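Local coordinates for protein guanidinopropionase (Pseudomonas aeruginosa, PDB 3NIQ) that hydrolyses 3-guanidinopropanoate to beta-alanine and urea, using two manganese ions in each subunit of a homohexamer, at residues 207-212 against 220-225; 238-243 against 250-255. All blocks are in the same frame, centred on the assembly; numbering follows the deposited sequence.

Contact 1: residues 207-212 against 220-225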
ATOM      1  N   ARG A 207     -27.608 -13.781 -25.543  1.00 20.41           N
ATOM      2  CA  ARG A 207     -26.599 -13.171 -26.396  1.00 20.40           C
ATOM      3  C   ARG A 207     -25.335 -12.902 -25.565  1.00 21.71           C
ATOM      4  O   ARG A 207     -25.375 -12.167 -24.560  1.00 20.77           O
ATOM      5  CB  ARG A 207     -27.103 -11.875 -27.018  1.00 21.37           C
ATOM      6  CG  ARG A 207     -26.054 -11.150 -27.899  1.00 21.26           C
ATOM      7  CD  ARG A 207     -25.805 -11.923 -29.224  1.00 23.16           C
ATOM      8  NE  ARG A 207     -25.087 -11.079 -30.186  1.00 21.27           N
ATOM      9  CZ  ARG A 207     -23.778 -11.107 -30.383  1.00 21.72           C
ATOM     10  NH1 ARG A 207     -23.018 -11.966 -29.705  1.00 22.16           N
ATOM     11  NH2 ARG A 207     -23.224 -10.278 -31.263  1.00 21.05           N
ATOM     12  N   VAL A 208     -24.221 -13.495 -25.987  1.00 20.98           N
ATOM     13  CA  VAL A 208     -22.956 -13.359 -25.251  1.00 22.42           C
ATOM     14  C   VAL A 208     -21.950 -12.632 -26.102  1.00 22.08           C
ATOM     15  O   VAL A 208     -21.515 -13.135 -27.139  1.00 20.90           O
ATOM     16  CB  VAL A 208     -22.368 -14.714 -24.816  1.00 23.14           C
ATOM     17  CG1 VAL A 208     -21.038 -14.498 -24.117  1.00 23.99           C
ATOM     18  CG2 VAL A 208     -23.324 -15.440 -23.874  1.00 23.96           C
ATOM     19  N   ILE A 209     -21.586 -11.427 -25.669  1.00 20.78           N
ATOM     20  CA  ILE A 209     -20.572 -10.667 -26.389  1.00 22.04           C
ATOM     21  C   ILE A 209     -19.278 -10.746 -25.603  1.00 22.91           C
ATOM     22  O   ILE A 209     -19.016  -9.931 -24.707  1.00 22.19           O
ATOM     23  CB  ILE A 209     -21.021  -9.223 -26.657  1.00 22.02           C
ATOM     24  CG1 ILE A 209     -22.325  -9.250 -27.475  1.00 23.42           C
ATOM     25  CG2 ILE A 209     -19.922  -8.437 -27.374  1.00 23.11           C
ATOM     26  CD1 ILE A 209     -22.993  -7.885 -27.660  1.00 23.06           C
ATOM     27  N   HIS A 210     -18.486 -11.767 -25.930  1.00 22.96           N
ATOM     28  CA  HIS A 210     -17.140 -11.920 -25.370  1.00 23.50           C
ATOM     29  C   HIS A 210     -16.285 -10.686 -25.604  1.00 22.88           C
ATOM     30  O   HIS A 210     -16.513  -9.940 -26.558  1.00 24.35           O
ATOM     31  CB  HIS A 210     -16.445 -13.145 -25.979  1.00 23.25           C
ATOM     32  CG  HIS A 210     -16.992 -14.447 -25.478  1.00 23.90           C
ATOM     33  ND1 HIS A 210     -18.091 -15.053 -26.038  1.00 26.11           N
ATOM     34  CD2 HIS A 210     -16.592 -15.257 -24.470  1.00 26.92           C
ATOM     35  CE1 HIS A 210     -18.347 -16.182 -25.402  1.00 24.99           C
ATOM     36  NE2 HIS A 210     -17.455 -16.327 -24.441  1.00 25.93           N
ATOM     37  N   MET A 211     -15.281 -10.496 -24.747  1.00 22.39           N
ATOM     38  CA  MET A 211     -14.345  -9.376 -24.895  1.00 22.17           C
ATOM     39  C   MET A 211     -13.830  -9.241 -26.326  1.00 21.66           C
ATOM     40  O   MET A 211     -13.750  -8.135 -26.864  1.00 21.32           O
ATOM     41  CB  MET A 211     -13.157  -9.546 -23.940  1.00 20.69           C
ATOM     42  CG  MET A 211     -12.332  -8.318 -23.831  1.00 20.91           C
ATOM     43  SD  MET A 211     -13.188  -6.993 -22.960  1.00 22.72           S
ATOM     44  CE  MET A 211     -12.144  -5.641 -23.466  1.00 20.19           C
ATOM     45  N   GLU A 212     -13.490 -10.372 -26.937  1.00 22.59           N
ATOM     46  CA  GLU A 212     -12.941 -10.374 -28.300  1.00 23.47           C
ATOM     47  C   GLU A 212     -13.928  -9.767 -29.278  1.00 23.59           C
ATOM     48  O   GLU A 212     -13.553  -8.943 -30.111  1.00 23.82           O
ATOM     49  CB  GLU A 212     -12.562 -11.795 -28.745  1.00 23.75           C
ATOM     50  CG  GLU A 212     -11.372 -12.413 -28.003  1.00 25.72           C
ATOM     51  CD  GLU A 212     -11.661 -12.767 -26.529  1.00 28.53           C
ATOM     52  OE1 GLU A 212     -12.815 -13.125 -26.182  1.00 28.70           O
ATOM     53  OE2 GLU A 212     -10.715 -12.686 -25.716  1.00 30.15           O
ATOM     54  N   GLU A 220     -20.112   1.451 -30.432  1.00 26.01           N
ATOM     55  CA  GLU A 220     -21.361   1.755 -31.117  1.00 27.44           C
ATOM     56  C   GLU A 220     -22.148   0.516 -31.562  1.00 26.89           C
ATOM     57  O   GLU A 220     -23.352   0.438 -31.351  1.00 27.53           O
ATOM     58  CB  GLU A 220     -21.113   2.706 -32.302  1.00 28.46           C
ATOM     59  CG  GLU A 220     -22.338   2.906 -33.211  1.00 33.96           C
ATOM     60  CD  GLU A 220     -22.217   4.137 -34.120  1.00 41.36           C
ATOM     61  OE1 GLU A 220     -21.526   5.110 -33.740  1.00 45.24           O
ATOM     62  OE2 GLU A 220     -22.830   4.137 -35.207  1.00 44.06           O
ATOM     63  N   ALA A 221     -21.475  -0.436 -32.194  1.00 26.81           N
ATOM     64  CA  ALA A 221     -22.145  -1.621 -32.688  1.00 25.79           C
ATOM     65  C   ALA A 221     -22.527  -2.568 -31.545  1.00 25.37           C
ATOM     66  O   ALA A 221     -23.582  -3.223 -31.584  1.00 24.57           O
ATOM     67  CB  ALA A 221     -21.268  -2.320 -33.731  1.00 25.70           C
ATOM     68  N   THR A 222     -21.723  -2.610 -30.500  1.00 23.99           N
ATOM     69  CA  THR A 222     -22.031  -3.417 -29.339  1.00 22.97           C
ATOM     70  C   THR A 222     -23.331  -2.919 -28.704  1.00 24.00           C
ATOM     71  O   THR A 222     -24.211  -3.651 -28.395  1.00 24.14           O
ATOM     72  CB  THR A 222     -20.874  -3.371 -28.310  1.00 23.61           C
ATOM     73  OG1 THR A 222     -19.783  -4.131 -28.781  1.00 23.02           O
ATOM     74  CG2 THR A 222     -21.278  -3.923 -27.032  1.00 22.21           C
ATOM     75  N   LEU A 223     -23.429  -1.630 -28.597  1.00 24.29           N
ATOM     76  CA  LEU A 223     -24.557  -0.991 -28.017  1.00 26.16           C
ATOM     77  C   LEU A 223     -25.807  -1.279 -28.818  1.00 26.16           C
ATOM     78  O   LEU A 223     -26.824  -1.618 -28.276  1.00 24.64           O
ATOM     79  CB  LEU A 223     -24.271   0.482 -28.021  1.00 26.65           C
ATOM     80  CG  LEU A 223     -25.257   1.495 -27.547  1.00 29.87           C
ATOM     81  CD1 LEU A 223     -25.597   1.363 -26.118  1.00 27.34           C
ATOM     82  CD2 LEU A 223     -24.742   2.846 -27.893  1.00 30.21           C
ATOM     83  N   ALA A 224     -25.670  -1.207 -30.126  1.00 26.62           N
ATOM     84  CA  ALA A 224     -26.765  -1.461 -31.013  1.00 27.20           C
ATOM     85  C   ALA A 224     -27.270  -2.885 -30.836  1.00 26.61           C
ATOM     86  O   ALA A 224     -28.439  -3.134 -30.752  1.00 26.87           O
ATOM     87  CB  ALA A 224     -26.342  -1.237 -32.395  1.00 27.67           C
ATOM     88  N   GLU A 225     -26.351  -3.799 -30.722  1.00 25.86           N
ATOM     89  CA  GLU A 225     -26.712  -5.198 -30.510  1.00 25.33           C
ATOM     90  C   GLU A 225     -27.372  -5.369 -29.147  1.00 25.29           C
ATOM     91  O   GLU A 225     -28.383  -6.071 -29.020  1.00 25.45           O
ATOM     92  CB  GLU A 225     -25.494  -6.117 -30.663  1.00 25.49           C
ATOM     93  CG  GLU A 225     -25.803  -7.599 -30.456  1.00 24.76           C
ATOM     94  CD  GLU A 225     -26.686  -8.182 -31.557  1.00 29.24           C
ATOM     95  OE1 GLU A 225     -27.109  -7.419 -32.468  1.00 28.50           O
ATOM     96  OE2 GLU A 225     -26.958  -9.405 -31.498  1.00 26.74           O
TER
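Thr222 is the first residue of helix segment 220-225 to meet strand 207-210, and it does so through a methyl group: its CG2 lies 4.4 Å from CD1 of Ile209. Threonine suits this buried spot because its hydroxyl OG1 is satisfied within the helix by the carbonyl of Gly218, leaving the methyl for apolar packing. One turn further on, Glu225 makes the largest share of the contact. With CG anti to the backbone N and a bend at chi2, its chain first lays CG over Ile209 CD1, 4.0 Å away, and then lifts the carboxylate to the edge of the Arg207 guanidinium. There NE of Arg207 donates to OE2 of Glu225 over 2.8 Å in a nearly straight hydrogen bond (166°) that is part of a salt bridge. The oxygen sits in the guanidinium plane, whereas NE comes to its anti side, tilted out of the carboxylate plane; the two planes are turned 64° apart. Each charge has a second partner, Glu213 for the arginine and Arg228 for the glutamate, while Ile209 CG1 lies over the rim of one guanidinium face. Segment 220-225 of helix 211-230 runs nearly antiparallel to strand 207-210 (165°) and packs against it; within this chain that strand is outermost on its side of the sheet, beside strand 183-188.

Contact 2: residues 238-243 against 250-255; sequences SFDVDV and PGTGTP. With MN (manganese (II) ion), chain E; MN (manganese (II) ion), chain D.
Asp242 and Thr252 face each other across the contact, the aspartate CB packing 3.6 Å from the threonine OG1 and also against its CG2 methyl. The side chains of Val241 and Thr252 run past each other in opposite directions, Val241 CG2 coming to 3.8 Å from Thr252 OG1. The polar link is made by a water, which donates to Asp242 OD2 and to Thr252 OG1 and accepts from the backbone N of Thr254, 2.8 Å away. Placed anti to its backbone N (chi1 -162°), OG1 of Thr252 comes over Asp242 CB, where it takes a hydrogen from the water and gives its own to the carbonyl oxygen of Glu284.

The two carboxylates have different tasks. Asp242 chelates one manganese with both oxygens, OD1 at 2.5 Å and OD2 at 2.3 Å. Asp240 instead bridges the pair through OD2 alone, at 2.3 Å from that ion and 2.2 Å from the other; its OD1 accepts from the backbone N of Asp242 in an Asx turn, which, with the two metal bonds of OD2, holds the carboxylate's rotation. Aspartate suits both places, its short chain holding the oxygens close to the backbone. A second water also spans the ions, and His126, Asp148, His150 and Asp152 complete their shells. This is the binuclear manganese site of the arginase family, with a DxD pair whose first aspartate ends the inner strand 235-240 and whose second lies in the 3-10 turn that follows.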
ATOM      1  N   SER A 238     -26.998  -4.909 -14.766  1.00 15.94           N
ATOM      2  CA  SER A 238     -26.151  -5.381 -13.711  1.00 17.32           C
ATOM      3  C   SER A 238     -24.679  -5.238 -14.131  1.00 17.39           C
ATOM      4  O   SER A 238     -24.241  -5.832 -15.120  1.00 17.27           O
ATOM      5  CB  SER A 238     -26.492  -6.837 -13.398  1.00 17.17           C
ATOM      6  OG  SER A 238     -25.672  -7.321 -12.358  1.00 19.39           O
ATOM      7  N   PHE A 239     -23.919  -4.482 -13.345  1.00 16.73           N
ATOM      8  CA  PHE A 239     -22.548  -4.146 -13.696  1.00 15.76           C
ATOM      9  C   PHE A 239     -21.552  -4.762 -12.700  1.00 16.52           C
ATOM     10  O   PHE A 239     -21.474  -4.332 -11.538  1.00 15.93           O
ATOM     11  CB  PHE A 239     -22.401  -2.612 -13.726  1.00 15.80           C
ATOM     12  CG  PHE A 239     -21.099  -2.145 -14.305  1.00 19.00           C
ATOM     13  CD1 PHE A 239     -20.983  -1.877 -15.668  1.00 19.08           C
ATOM     14  CD2 PHE A 239     -19.976  -1.989 -13.484  1.00 19.15           C
ATOM     15  CE1 PHE A 239     -19.749  -1.448 -16.221  1.00 18.98           C
ATOM     16  CE2 PHE A 239     -18.744  -1.581 -14.020  1.00 16.73           C
ATOM     17  CZ  PHE A 239     -18.628  -1.303 -15.381  1.00 16.58           C
ATOM     18  N   ASP A 240     -20.803  -5.764 -13.154  1.00 15.00           N
ATOM     19  CA  ASP A 240     -19.783  -6.398 -12.338  1.00 16.14           C
ATOM     20  C   ASP A 240     -18.480  -5.673 -12.699  1.00 16.35           C
ATOM     21  O   ASP A 240     -18.083  -5.651 -13.862  1.00 15.60           O
ATOM     22  CB  ASP A 240     -19.743  -7.914 -12.647  1.00 15.83           C
ATOM     23  CG  ASP A 240     -18.637  -8.671 -11.900  1.00 18.46           C
ATOM     24  OD1 ASP A 240     -17.646  -8.058 -11.436  1.00 20.23           O
ATOM     25  OD2 ASP A 240     -18.734  -9.920 -11.789  1.00 19.48           O
ATOM     26  N   VAL A 241     -17.842  -5.053 -11.711  1.00 16.44           N
ATOM     27  CA  VAL A 241     -16.699  -4.201 -11.985  1.00 15.18           C
ATOM     28  C   VAL A 241     -15.537  -4.993 -12.573  1.00 16.33           C
ATOM     29  O   VAL A 241     -14.666  -4.412 -13.193  1.00 14.75           O
ATOM     30  CB  VAL A 241     -16.221  -3.368 -10.761  1.00 15.36           C
ATOM     31  CG1 VAL A 241     -17.315  -2.387 -10.274  1.00 11.58           C
ATOM     32  CG2 VAL A 241     -15.743  -4.270  -9.626  1.00 14.62           C
ATOM     33  N   ASP A 242     -15.538  -6.314 -12.407  1.00 16.55           N
ATOM     34  CA  ASP A 242     -14.471  -7.114 -13.014  1.00 16.80           C
ATOM     35  C   ASP A 242     -14.598  -7.230 -14.561  1.00 16.91           C
ATOM     36  O   ASP A 242     -13.734  -7.804 -15.218  1.00 15.95           O
ATOM     37  CB  ASP A 242     -14.292  -8.483 -12.283  1.00 16.14           C
ATOM     38  CG  ASP A 242     -15.379  -9.514 -12.626  1.00 19.46           C
ATOM     39  OD1 ASP A 242     -16.066  -9.373 -13.660  1.00 17.06           O
ATOM     40  OD2 ASP A 242     -15.543 -10.481 -11.837  1.00 21.43           O
ATOM     41  N   VAL A 243     -15.660  -6.659 -15.144  1.00 17.45           N
ATOM     42  CA  VAL A 243     -15.690  -6.447 -16.608  1.00 16.78           C
ATOM     43  C   VAL A 243     -14.525  -5.526 -17.022  1.00 17.39           C
ATOM     44  O   VAL A 243     -13.946  -5.665 -18.104  1.00 17.14           O
ATOM     45  CB  VAL A 243     -17.017  -5.839 -17.092  1.00 17.59           C
ATOM     46  CG1 VAL A 243     -17.140  -4.361 -16.703  1.00 15.59           C
ATOM     47  CG2 VAL A 243     -17.189  -6.038 -18.613  1.00 16.80           C
ATOM     48  N   PRO A 250      -8.879  -2.711  -9.715  1.00 14.10           N
ATOM     49  CA  PRO A 250      -8.039  -3.706  -9.037  1.00 15.55           C
ATOM     50  C   PRO A 250      -8.773  -4.402  -7.892  1.00 15.43           C
ATOM     51  O   PRO A 250      -8.480  -5.563  -7.595  1.00 16.95           O
ATOM     52  CB  PRO A 250      -6.877  -2.858  -8.455  1.00 15.23           C
ATOM     53  CG  PRO A 250      -7.471  -1.462  -8.294  1.00 14.63           C
ATOM     54  CD  PRO A 250      -8.395  -1.331  -9.494  1.00 15.33           C
ATOM     55  N   GLY A 251      -9.726  -3.700  -7.282  1.00 14.71           N
ATOM     56  CA  GLY A 251     -10.403  -4.171  -6.077  1.00 14.93           C
ATOM     57  C   GLY A 251     -11.555  -5.100  -6.387  1.00 15.81           C
ATOM     58  O   GLY A 251     -12.716  -4.728  -6.266  1.00 15.94           O
ATOM     59  N   THR A 252     -11.256  -6.312  -6.813  1.00 16.49           N
ATOM     60  CA  THR A 252     -12.338  -7.228  -7.157  1.00 17.13           C
ATOM     61  C   THR A 252     -11.871  -8.656  -6.952  1.00 18.89           C
ATOM     62  O   THR A 252     -10.671  -8.961  -7.066  1.00 19.54           O
ATOM     63  CB  THR A 252     -12.854  -6.979  -8.600  1.00 17.86           C
ATOM     64  OG1 THR A 252     -14.154  -7.568  -8.756  1.00 18.55           O
ATOM     65  CG2 THR A 252     -11.870  -7.547  -9.648  1.00 15.98           C
ATOM     66  N   GLY A 253     -12.812  -9.534  -6.632  1.00 19.84           N
ATOM     67  CA  GLY A 253     -12.455 -10.878  -6.197  1.00 20.45           C
ATOM     68  C   GLY A 253     -11.854 -11.748  -7.273  1.00 20.96           C
ATOM     69  O   GLY A 253     -10.882 -12.460  -7.013  1.00 22.09           O
ATOM     70  N   THR A 254     -12.402 -11.663  -8.485  1.00 20.14           N
ATOM     71  CA  THR A 254     -11.988 -12.557  -9.581  1.00 20.95           C
ATOM     72  C   THR A 254     -11.495 -11.790 -10.806  1.00 19.90           C
ATOM     73  O   THR A 254     -12.154 -11.798 -11.863  1.00 20.74           O
ATOM     74  CB  THR A 254     -13.160 -13.500  -9.966  1.00 22.71           C
ATOM     75  OG1 THR A 254     -13.652 -14.123  -8.776  1.00 23.49           O
ATOM     76  CG2 THR A 254     -12.690 -14.597 -10.954  1.00 25.36           C
ATOM     77  N   PRO A 255     -10.327 -11.123 -10.686  1.00 19.94           N
ATOM     78  CA  PRO A 255      -9.828 -10.314 -11.812  1.00 18.75           C
ATOM     79  C   PRO A 255      -9.456 -11.178 -13.019  1.00 19.04           C
ATOM     80  O   PRO A 255      -9.009 -12.319 -12.849  1.00 18.52           O
ATOM     81  CB  PRO A 255      -8.575  -9.634 -11.234  1.00 19.28           C
ATOM     82  CG  PRO A 255      -8.071 -10.625 -10.151  1.00 17.64           C
ATOM     83  CD  PRO A 255      -9.356 -11.197  -9.562  1.00 19.24           C
TER
HETATM   84 MN    MN E1602     -17.338 -11.380 -12.881  1.00 24.40          MN
HETATM   85 MN    MN D1601     -20.341 -11.372 -11.881  1.00 24.47          MN
HETATM   86  O   HOH W   1     -14.662 -10.208  -9.326  1.00 20.59           O
HETATM   87  O   HOH W   2     -18.566 -13.015 -11.986  1.00 24.87           O

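In the fold
Both contacts reach the same parallel sheet, and helix 211-230 of contact 1 leads along the chain into strand 235-240 of contact 2; their centres lie about 19 Å apart. Contact 1 is partly buried, at an outermost strand of the chain's sheet, where a salt bridge between long, partly exposed side chains flanks a small apolar patch. Contact 2 is buried at the end of an inner strand, where short carboxylates are spent on metal ions and water joins the loop to the strand end. Segment 207-212 also reaches the second subunit, where Glu212 forms a salt bridge with Arg270 of that subunit, and segment 250-255 packs on it through Thr254 and Pro255.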